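Local coordinates for RagA protein (Porphyromonas gingivalis, PDB 6SLN) that probably imports oligopeptides across the outer membrane as the TonB-dependent barrel subunit of the RagAB transporter, working with the lipoprotein RagB, at residues 496-502 with 523-529. Coordinates in Å, arbitrary orientation, origin at the centre of the assembly. Residue numbers count along the deposited sequence, not the author numbering.
Sequences DVSKSFT and HEYIEYE. With 3PE (1,2-Distearoyl-sn-glycerophosphoethanolamine), chain G; LMT (dodecyl-beta-D-maltoside), chain H.
F501 (chi1 m) lays the CD1 side of its ring against the ring edge of Y525 (chi1 t; F501 CD1 to Y525 CD2 3.9 Å); 3PE C23 lies over one F501 face, 3PE O21 over one Y525 face, and H523 NE2 makes a weak hydrogen bond to 3PE O31 (3.2 Å). Segments 496-502 and 523-529, of strands 487-510 and 515-540, are extended and antiparallel, their axes 4.7 Å apart at 178°. V497–E529, K499–E527 and F501–Y525 are hydrogen-bonded pairs (CA–CA 5.2–5.4 Å), each joined by two bonds: V497 N–E529 O and E529 N–V497 O, both 2.9 Å; K499 N–E527 O 2.8 Å and E527 N–K499 O 3.0 Å; F501 N–Y525 O and Y525 N–F501 O, both 2.8 Å. Between them, S498–Y528, S500–I526 and T502–E524 are non-hydrogen-bonded pairs (CA–CA 4.2–4.3 Å); their side chains face the barrel interior, where S500 and I526 touch strand 165-166 of the plug. There T502 OG1 gives E524 OE2 a very short hydrogen bond (2.4 Å), and Y528 OH a weak one to D496 OD1 (2.9 Å). On the lipid-bearing face, K499 NZ forms a salt bridge to E527 OE2 (2.6 Å) and a long one to E529 OE2 (3.9 Å from K499 NZ), a three-residue network; Y525 OH donates to E527 OE1 (2.4 Å), which lies 2.5 Å from LMT O3'. Strands 456-475 and 561-580 continue the sheet on the two flanks. This is a β-hairpin of the antiparallel meander that forms the wall of a TonB-dependent transporter barrel, its outer face contributing F501, H523 and Y525 to a phospholipid pocket.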
ATOM      1  N   ASP A 496      -0.437  13.371   4.696  1.00 31.02           N
ATOM      2  CA  ASP A 496      -0.791  14.774   4.500  1.00 31.85           C
ATOM      3  C   ASP A 496       0.402  15.633   4.868  1.00 37.50           C
ATOM      4  O   ASP A 496       0.891  15.570   6.004  1.00 40.93           O
ATOM      5  CB  ASP A 496      -1.987  15.196   5.353  1.00 40.59           C
ATOM      6  CG  ASP A 496      -3.237  14.463   4.991  1.00 48.53           C
ATOM      7  OD1 ASP A 496      -3.419  14.148   3.803  1.00 50.82           O
ATOM      8  OD2 ASP A 496      -4.037  14.185   5.901  1.00 53.29           O
ATOM      9  N   VAL A 497       0.848  16.456   3.928  1.00 34.54           N
ATOM     10  CA  VAL A 497       1.870  17.452   4.196  1.00 36.48           C
ATOM     11  C   VAL A 497       1.246  18.793   3.854  1.00 31.90           C
ATOM     12  O   VAL A 497       0.880  19.041   2.698  1.00 41.29           O
ATOM     13  CB  VAL A 497       3.164  17.193   3.406  1.00 28.92           C
ATOM     14  CG1 VAL A 497       4.190  18.221   3.760  1.00 28.30           C
ATOM     15  CG2 VAL A 497       3.695  15.790   3.705  1.00 29.83           C
ATOM     16  N   SER A 498       1.066  19.634   4.860  1.00 39.67           N
ATOM     17  CA  SER A 498       0.554  20.982   4.650  1.00 48.56           C
ATOM     18  C   SER A 498       1.638  21.959   5.097  1.00 52.88           C
ATOM     19  O   SER A 498       1.934  22.065   6.295  1.00 49.84           O
ATOM     20  CB  SER A 498      -0.772  21.192   5.378  1.00 45.43           C
ATOM     21  OG  SER A 498      -0.722  20.715   6.704  1.00 59.24           O
ATOM     22  N   LYS A 499       2.273  22.615   4.123  1.00 51.62           N
ATOM     23  CA  LYS A 499       3.324  23.588   4.380  1.00 48.29           C
ATOM     24  C   LYS A 499       2.749  24.991   4.391  1.00 53.12           C
ATOM     25  O   LYS A 499       1.742  25.280   3.737  1.00 53.34           O
ATOM     26  CB  LYS A 499       4.437  23.519   3.333  1.00 45.40           C
ATOM     27  CG  LYS A 499       5.093  22.173   3.171  1.00 44.98           C
ATOM     28  CD  LYS A 499       5.976  22.167   1.944  1.00 49.04           C
ATOM     29  CE  LYS A 499       5.885  20.835   1.215  1.00 58.30           C
ATOM     30  NZ  LYS A 499       6.602  20.906  -0.088  1.00 62.47           N
ATOM     31  N   SER A 500       3.414  25.874   5.124  1.00 46.42           N
ATOM     32  CA  SER A 500       2.891  27.222   5.247  1.00 44.04           C
ATOM     33  C   SER A 500       4.007  28.186   5.617  1.00 50.08           C
ATOM     34  O   SER A 500       4.748  27.946   6.579  1.00 40.31           O
ATOM     35  CB  SER A 500       1.787  27.266   6.292  1.00 49.91           C
ATOM     36  OG  SER A 500       1.644  28.559   6.871  1.00 56.23           O
ATOM     37  N   PHE A 501       4.112  29.286   4.864  1.00 45.21           N
ATOM     38  CA  PHE A 501       5.058  30.350   5.151  1.00 40.75           C
ATOM     39  C   PHE A 501       4.330  31.685   5.155  1.00 51.44           C
ATOM     40  O   PHE A 501       3.555  31.971   4.238  1.00 54.70           O
ATOM     41  CB  PHE A 501       6.194  30.379   4.130  1.00 48.39           C
ATOM     42  CG  PHE A 501       6.704  29.023   3.757  1.00 45.41           C
ATOM     43  CD1 PHE A 501       6.053  28.276   2.796  1.00 49.70           C
ATOM     44  CD2 PHE A 501       7.840  28.505   4.350  1.00 35.15           C
ATOM     45  CE1 PHE A 501       6.500  27.041   2.445  1.00 48.46           C
ATOM     46  CE2 PHE A 501       8.303  27.270   3.990  1.00 38.63           C
ATOM     47  CZ  PHE A 501       7.625  26.532   3.037  1.00 40.72           C
ATOM     48  N   THR A 502       4.595  32.499   6.178  1.00 53.76           N
ATOM     49  CA  THR A 502       4.022  33.828   6.313  1.00 52.91           C
ATOM     50  C   THR A 502       5.126  34.816   6.651  1.00 55.44           C
ATOM     51  O   THR A 502       5.855  34.628   7.630  1.00 56.83           O
ATOM     52  CB  THR A 502       2.941  33.879   7.393  1.00 49.65           C
ATOM     53  OG1 THR A 502       1.871  32.999   7.036  1.00 49.29           O
ATOM     54  CG2 THR A 502       2.400  35.310   7.524  1.00 42.54           C
ATOM     55  N   HIS A 523       3.426  38.703   3.103  1.00 51.08           N
ATOM     56  CA  HIS A 523       3.412  37.660   2.086  1.00 44.36           C
ATOM     57  C   HIS A 523       3.127  36.319   2.749  1.00 46.02           C
ATOM     58  O   HIS A 523       3.537  36.081   3.888  1.00 53.45           O
ATOM     59  CB  HIS A 523       4.733  37.559   1.326  1.00 41.61           C
ATOM     60  CG  HIS A 523       4.981  36.192   0.761  1.00 48.45           C
ATOM     61  ND1 HIS A 523       5.658  35.210   1.453  1.00 42.49           N
ATOM     62  CD2 HIS A 523       4.588  35.628  -0.409  1.00 48.83           C
ATOM     63  CE1 HIS A 523       5.689  34.108   0.724  1.00 46.16           C
ATOM     64  NE2 HIS A 523       5.048  34.334  -0.411  1.00 44.87           N
ATOM     65  N   GLU A 524       2.454  35.430   2.011  1.00 42.08           N
ATOM     66  CA  GLU A 524       1.998  34.168   2.572  1.00 39.81           C
ATOM     67  C   GLU A 524       1.844  33.126   1.471  1.00 43.19           C
ATOM     68  O   GLU A 524       1.186  33.392   0.461  1.00 37.56           O
ATOM     69  CB  GLU A 524       0.678  34.373   3.304  1.00 47.31           C
ATOM     70  CG  GLU A 524      -0.026  33.094   3.702  1.00 59.67           C
ATOM     71  CD  GLU A 524      -0.873  33.288   4.933  1.00 60.50           C
ATOM     72  OE1 GLU A 524      -2.059  33.676   4.810  1.00 62.42           O
ATOM     73  OE2 GLU A 524      -0.329  33.081   6.027  1.00 60.39           O
ATOM     74  N   TYR A 525       2.437  31.940   1.679  1.00 43.89           N
ATOM     75  CA  TYR A 525       2.290  30.791   0.786  1.00 37.34           C
ATOM     76  C   TYR A 525       1.928  29.549   1.603  1.00 38.42           C
ATOM     77  O   TYR A 525       2.647  29.171   2.536  1.00 32.72           O
ATOM     78  CB  TYR A 525       3.565  30.542  -0.023  1.00 37.75           C
ATOM     79  CG  TYR A 525       3.501  29.311  -0.926  1.00 48.80           C
ATOM     80  CD1 TYR A 525       2.791  29.342  -2.118  1.00 50.13           C
ATOM     81  CD2 TYR A 525       4.161  28.126  -0.594  1.00 39.15           C
ATOM     82  CE1 TYR A 525       2.728  28.236  -2.945  1.00 41.85           C
ATOM     83  CE2 TYR A 525       4.097  27.008  -1.425  1.00 35.72           C
ATOM     84  CZ  TYR A 525       3.385  27.076  -2.605  1.00 40.29           C
ATOM     85  OH  TYR A 525       3.309  25.984  -3.450  1.00 43.19           O
ATOM     86  N   ILE A 526       0.807  28.929   1.262  1.00 37.07           N
ATOM     87  CA  ILE A 526       0.378  27.680   1.866  1.00 42.39           C
ATOM     88  C   ILE A 526       0.175  26.690   0.732  1.00 42.78           C
ATOM     89  O   ILE A 526      -0.347  27.043  -0.330  1.00 46.33           O
ATOM     90  CB  ILE A 526      -0.909  27.829   2.719  1.00 49.80           C
ATOM     91  CG1 ILE A 526      -2.108  28.176   1.846  1.00 64.47           C
ATOM     92  CG2 ILE A 526      -0.760  28.894   3.814  1.00 35.07           C
ATOM     93  CD1 ILE A 526      -3.420  28.247   2.611  1.00 70.74           C
ATOM     94  N   GLU A 527       0.633  25.460   0.943  1.00 45.05           N
ATOM     95  CA  GLU A 527       0.471  24.402  -0.039  1.00 48.74           C
ATOM     96  C   GLU A 527       0.204  23.106   0.698  1.00 46.16           C
ATOM     97  O   GLU A 527       0.570  22.954   1.865  1.00 43.05           O
ATOM     98  CB  GLU A 527       1.694  24.267  -0.953  1.00 50.55           C
ATOM     99  CG  GLU A 527       2.798  23.381  -0.426  1.00 53.45           C
ATOM    100  CD  GLU A 527       3.879  23.161  -1.469  1.00 69.47           C
ATOM    101  OE1 GLU A 527       3.822  23.805  -2.545  1.00 71.98           O
ATOM    102  OE2 GLU A 527       4.784  22.337  -1.215  1.00 72.76           O
ATOM    103  N   TYR A 528      -0.454  22.183   0.003  1.00 47.60           N
ATOM    104  CA  TYR A 528      -0.862  20.904   0.564  1.00 37.95           C
ATOM    105  C   TYR A 528      -0.650  19.826  -0.483  1.00 37.37           C
ATOM    106  O   TYR A 528      -1.091  19.971  -1.624  1.00 51.34           O
ATOM    107  CB  TYR A 528      -2.339  20.935   1.003  1.00 40.22           C
ATOM    108  CG  TYR A 528      -2.957  19.560   1.248  1.00 41.59           C
ATOM    109  CD1 TYR A 528      -3.443  18.801   0.191  1.00 34.41           C
ATOM    110  CD2 TYR A 528      -3.064  19.035   2.537  1.00 31.04           C
ATOM    111  CE1 TYR A 528      -3.988  17.567   0.385  1.00 37.12           C
ATOM    112  CE2 TYR A 528      -3.621  17.798   2.745  1.00 33.14           C
ATOM    113  CZ  TYR A 528      -4.085  17.062   1.663  1.00 40.56           C
ATOM    114  OH  TYR A 528      -4.645  15.814   1.839  1.00 33.14           O
ATOM    115  N   GLU A 529       0.017  18.755  -0.099  1.00 39.14           N
ATOM    116  CA  GLU A 529       0.018  17.514  -0.855  1.00 44.03           C
ATOM    117  C   GLU A 529      -0.566  16.447   0.050  1.00 45.14           C
ATOM    118  O   GLU A 529      -0.276  16.424   1.246  1.00 48.79           O
ATOM    119  CB  GLU A 529       1.431  17.081  -1.291  1.00 51.90           C
ATOM    120  CG  GLU A 529       2.123  18.006  -2.247  1.00 69.15           C
ATOM    121  CD  GLU A 529       2.579  19.293  -1.584  1.00 85.22           C
ATOM    122  OE1 GLU A 529       2.413  20.357  -2.224  1.00 94.17           O
ATOM    123  OE2 GLU A 529       3.094  19.240  -0.435  1.00 82.27           O
TER
HETATM  124  C1  3PE G1101       5.985  29.810  -4.793  1.00 36.23           C
HETATM  125  C2  3PE G1101       6.678  30.471  -3.621  1.00 52.53           C
HETATM  126  C3  3PE G1101       6.081  31.873  -3.406  1.00 63.54           C
HETATM  127  O31 3PE G1101       6.777  32.564  -2.403  1.00 92.53           O
HETATM  128  O32 3PE G1101       7.153  34.310  -3.760  1.00 77.22           O
HETATM  129  C31 3PE G1101       7.456  33.740  -2.769  1.00 80.32           C
HETATM  130  C32 3PE G1101       8.607  34.281  -1.899  1.00 65.58           C
HETATM  131  C33 3PE G1101       8.226  35.501  -1.055  1.00 56.42           C
HETATM  132  C34 3PE G1101       9.477  36.106  -0.408  1.00 58.61           C
HETATM  133  C35 3PE G1101       9.601  35.758   1.081  1.00 56.06           C
HETATM  134  C36 3PE G1101      10.142  36.965   1.853  1.00 51.46           C
HETATM  135  C37 3PE G1101      10.927  36.537   3.098  1.00 45.93           C
HETATM  136  C38 3PE G1101      11.411  37.788   3.841  1.00 46.65           C
HETATM  137  C39 3PE G1101      12.012  37.389   5.183  1.00 49.77           C
HETATM  138  C3A 3PE G1101      12.110  38.601   6.106  1.00 52.29           C
HETATM  139  C3B 3PE G1101      12.067  38.145   7.567  1.00 47.95           C
HETATM  140  O21 3PE G1101       6.470  29.579  -2.550  1.00 51.85           O
HETATM  141  O22 3PE G1101       8.372  28.601  -1.880  1.00 54.81           O
HETATM  142  C21 3PE G1101       7.557  29.425  -1.668  1.00 55.51           C
HETATM  143  C22 3PE G1101       7.701  30.297  -0.417  1.00 57.19           C
HETATM  144  C23 3PE G1101       8.951  29.929   0.390  1.00 50.99           C
HETATM  145  C24 3PE G1101       9.567  31.233   0.908  1.00 49.11           C
HETATM  146  C25 3PE G1101       9.757  31.241   2.428  1.00 44.25           C
HETATM  147  C26 3PE G1101      10.830  32.274   2.810  1.00 39.44           C
HETATM  148  C27 3PE G1101      11.231  32.087   4.274  1.00 41.67           C
HETATM  149  C28 3PE G1101      12.296  33.102   4.705  1.00 46.84           C
HETATM  150  C29 3PE G1101      12.606  32.974   6.205  1.00 50.46           C
HETATM  151  C2A 3PE G1101      14.088  33.226   6.513  1.00 51.01           C
HETATM  152  C2B 3PE G1101      14.331  34.063   7.787  1.00 51.70           C
HETATM  153  C2C 3PE G1101      15.549  33.511   8.559  1.00 46.89           C
HETATM  154  C2D 3PE G1101      15.941  34.333   9.804  1.00 38.54           C
HETATM  155  C1B LMT H1102       5.558  23.494  -6.937  1.00100.54           C
HETATM  156  C2B LMT H1102       5.012  22.046  -6.595  1.00 98.61           C
HETATM  157  C3B LMT H1102       4.943  21.112  -7.829  1.00100.57           C
HETATM  158  C4B LMT H1102       4.255  21.888  -8.969  1.00102.70           C
HETATM  159  C5B LMT H1102       5.275  22.993  -9.281  1.00105.76           C
HETATM  160  C6B LMT H1102       5.070  23.597 -10.678  1.00 98.70           C
HETATM  161  O1B LMT H1102       6.920  23.652  -6.621  1.00 96.42           O
HETATM  162  O2B LMT H1102       5.769  21.483  -5.588  1.00 92.51           O
HETATM  163  O3B LMT H1102       4.365  19.899  -7.550  1.00101.89           O
HETATM  164  O4' LMT H1102       4.007  21.094 -10.069  1.00102.71           O
HETATM  165  O5B LMT H1102       5.273  23.967  -8.247  1.00106.86           O
HETATM  166  O6B LMT H1102       6.258  23.571 -11.402  1.00 89.05           O
HETATM  167  C1' LMT H1102       9.464  24.824  -3.743  1.00 91.72           C
HETATM  168  C2' LMT H1102       8.004  24.810  -3.241  1.00100.28           C
HETATM  169  C3' LMT H1102       7.242  23.987  -4.295  1.00 98.81           C
HETATM  170  C4' LMT H1102       7.255  24.665  -5.680  1.00 94.76           C
HETATM  171  C5' LMT H1102       8.689  25.233  -6.014  1.00 90.54           C
HETATM  172  C6' LMT H1102       8.674  26.355  -7.054  1.00 82.60           C
HETATM  173  O1' LMT H1102      10.434  25.248  -2.828  1.00 85.85           O
HETATM  174  O2' LMT H1102       7.861  24.154  -2.032  1.00107.81           O
HETATM  175  O3' LMT H1102       5.955  23.723  -3.879  1.00101.05           O
HETATM  176  O5' LMT H1102       9.503  25.665  -4.906  1.00 90.52           O
HETATM  177  O6' LMT H1102       7.355  26.576  -7.483  1.00 71.90           O
HETATM  178  C1  LMT H1102      10.093  25.901  -1.593  1.00 78.22           C
HETATM  179  C2  LMT H1102      11.114  25.445  -0.563  1.00 75.02           C
HETATM  180  C3  LMT H1102      10.817  25.759   0.883  1.00 74.17           C
HETATM  181  C4  LMT H1102      12.109  25.989   1.663  1.00 70.42           C
HETATM  182  C5  LMT H1102      11.982  27.172   2.593  1.00 66.21           C
HETATM  183  C6  LMT H1102      12.578  26.966   3.966  1.00 68.03           C
HETATM  184  C7  LMT H1102      12.084  28.072   4.877  1.00 65.78           C
HETATM  185  C8  LMT H1102      12.696  28.025   6.262  1.00 57.18           C
HETATM  186  C9  LMT H1102      12.132  29.124   7.144  1.00 57.90           C
HETATM  187  C10 LMT H1102      12.771  29.185   8.520  1.00 53.65           C
HETATM  188  C11 LMT H1102      11.968  30.103   9.420  1.00 54.85           C
HETATM  189  C12 LMT H1102      12.657  30.447  10.705  1.00 55.46           C